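Local coordinates for transcriptional activator PlcR protein (Bacillus thuringiensis, PDB 3U3W) that binds DNA through a helix-turn-helix domain and activates transcription of virulence genes in response to the quorum-sensing signal peptide PapR, at residues 164-168 against 169-173. Numbering follows the deposited sequence.
Sequences IYAEN and GYLKK
Lys173 sets its CD over one face of the Tyr165 ring, a CH-pi contact in which CD sits 4.0 Å from the ring centroid, displaced toward the CE1 and CZ rim. The chain is extended beyond CG, and it is the CD methylene that lies over the face. Tyr170 adds its CB, 3.9 Å from Tyr165 CD1. With CG of Tyr165 anti to its carbonyl carbon (chi1 -83°), the ring leans beside the turn, where Tyr170, at the N-cap, and Lys173, in the following helix, can both touch it. Farther round, Leu171 brings CD2 to within 3.5 Å of Ala166 O and lies more loosely against the Ala166 methyl.

A single backbone bond, and a weak one, spans the turn: Tyr170 N gives a bent hydrogen bond to Tyr165 O (3.0 Å, 128°). Bracing the first side, Asn168 ND2 reaches back to Ile164 O in an almost straight bond of 2.7 Å; the acceptor lies nearly in the amide plane, which should fix the amide's rotation, and ND2 also hydrogen-bonds to Tyr124 OH. Gly169 makes the reversal at a positive phi of 89°, where a CB would clash with Asn168 O. Tyr170 then centres an inverse gamma turn.

The result is a tight turn in the TPR-like C-terminal domain, joining helix 153-167 to helix 171-187. Helix 131-143 packs on one part of it, with Lys139 NZ bonded to Tyr165 OH and Tyr131 OH to Tyr170 OH, whereas Ala166 and Leu171 meet helix 192-208, and aromatic packing from the bound peptide reaches Ile164, Ala166 and Glu167.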
loop_
_atom_site.group_PDB
_atom_site.type_symbol
_atom_site.label_atom_id
_atom_site.label_comp_id
_atom_site.label_asym_id
_atom_site.label_seq_id
_atom_site.Cartn_x
_atom_site.Cartn_y
_atom_site.Cartn_z
ATOM N N ILE A 164 -0.602 -3.327 25.793
ATOM C CA ILE A 164 -0.042 -3.940 26.984
ATOM C C ILE A 164 -0.771 -3.453 28.239
ATOM O O ILE A 164 -1.104 -4.262 29.106
ATOM C CB ILE A 164 1.476 -3.717 27.076
ATOM C CG1 ILE A 164 2.163 -4.426 25.904
ATOM C CG2 ILE A 164 2.015 -4.225 28.422
ATOM C CD1 ILE A 164 3.627 -4.097 25.766
ATOM N N TYR A 165 -1.031 -2.148 28.317
ATOM C CA TYR A 165 -1.934 -1.602 29.340
ATOM C C TYR A 165 -3.244 -2.378 29.312
ATOM O O TYR A 165 -3.753 -2.817 30.350
ATOM C CB TYR A 165 -2.241 -0.125 29.079
ATOM C CG TYR A 165 -1.206 0.853 29.590
ATOM C CD1 TYR A 165 -0.654 0.712 30.852
ATOM C CD2 TYR A 165 -0.786 1.931 28.801
ATOM C CE1 TYR A 165 0.301 1.610 31.327
ATOM C CE2 TYR A 165 0.161 2.835 29.261
ATOM C CZ TYR A 165 0.700 2.669 30.532
ATOM O OH TYR A 165 1.639 3.558 31.017
ATOM N N ALA A 166 -3.786 -2.571 28.115
ATOM C CA ALA A 166 -5.127 -3.129 28.022
ATOM C C ALA A 166 -5.197 -4.584 28.468
ATOM O O ALA A 166 -6.159 -5.001 29.100
ATOM C CB ALA A 166 -5.717 -2.944 26.618
ATOM N N GLU A 167 -4.195 -5.374 28.140
ATOM C CA GLU A 167 -4.307 -6.782 28.479
ATOM C C GLU A 167 -3.804 -7.100 29.894
ATOM O O GLU A 167 -3.868 -8.243 30.342
ATOM C CB GLU A 167 -3.675 -7.663 27.407
ATOM C CG GLU A 167 -2.184 -7.692 27.353
ATOM C CD GLU A 167 -1.698 -8.738 26.358
ATOM O OE1 GLU A 167 -2.551 -9.481 25.814
ATOM O OE2 GLU A 167 -0.477 -8.814 26.118
ATOM N N ASN A 168 -3.338 -6.068 30.593
ATOM C CA ASN A 168 -2.949 -6.186 31.989
ATOM C C ASN A 168 -3.862 -5.397 32.949
ATOM O O ASN A 168 -3.416 -4.923 34.004
ATOM C CB ASN A 168 -1.474 -5.790 32.167
ATOM C CG ASN A 168 -0.529 -6.766 31.496
ATOM O OD1 ASN A 168 -0.094 -7.746 32.108
ATOM N ND2 ASN A 168 -0.216 -6.513 30.226
ATOM N N GLY A 169 -5.132 -5.247 32.577
ATOM C CA GLY A 169 -6.124 -4.650 33.467
ATOM C C GLY A 169 -6.300 -3.134 33.422
ATOM O O GLY A 169 -7.305 -2.606 33.925
ATOM N N TYR A 170 -5.337 -2.431 32.825
ATOM C CA TYR A 170 -5.396 -0.969 32.714
ATOM C C TYR A 170 -6.233 -0.487 31.518
ATOM O O TYR A 170 -5.760 0.285 30.679
ATOM C CB TYR A 170 -3.980 -0.399 32.652
ATOM C CG TYR A 170 -3.220 -0.657 33.916
ATOM C CD1 TYR A 170 -3.279 0.240 34.971
ATOM C CD2 TYR A 170 -2.466 -1.813 34.074
ATOM C CE1 TYR A 170 -2.597 0.002 36.146
ATOM C CE2 TYR A 170 -1.774 -2.060 35.244
ATOM C CZ TYR A 170 -1.850 -1.148 36.281
ATOM O OH TYR A 170 -1.170 -1.377 37.458
ATOM N N LEU A 171 -7.482 -0.941 31.470
ATOM C CA LEU A 171 -8.399 -0.617 30.389
ATOM C C LEU A 171 -8.527 0.883 30.123
ATOM O O LEU A 171 -8.415 1.333 28.985
ATOM C CB LEU A 171 -9.765 -1.252 30.638
ATOM C CG LEU A 171 -9.676 -2.779 30.601
ATOM C CD1 LEU A 171 -11.004 -3.421 30.903
ATOM C CD2 LEU A 171 -9.177 -3.223 29.230
ATOM N N LYS A 172 -8.729 1.664 31.167
ATOM C CA LYS A 172 -8.893 3.091 30.963
ATOM C C LYS A 172 -7.655 3.700 30.303
ATOM O O LYS A 172 -7.755 4.494 29.371
ATOM C CB LYS A 172 -9.209 3.803 32.277
ATOM C CG LYS A 172 -9.427 5.303 32.103
ATOM C CD LYS A 172 -9.187 6.068 33.401
ATOM C CE LYS A 172 -9.892 7.419 33.370
ATOM N NZ LYS A 172 -11.385 7.269 33.269
ATOM N N LYS A 173 -6.479 3.331 30.782
ATOM C CA LYS A 173 -5.276 3.900 30.213
ATOM C C LYS A 173 -5.122 3.442 28.755
ATOM O O LYS A 173 -4.720 4.219 27.891
ATOM C CB LYS A 173 -4.059 3.521 31.053
ATOM C CG LYS A 173 -3.251 4.711 31.566
ATOM C CD LYS A 173 -2.186 4.231 32.557
ATOM C CE LYS A 173 -1.533 5.378 33.323
ATOM N NZ LYS A 173 -0.625 4.880 34.414
#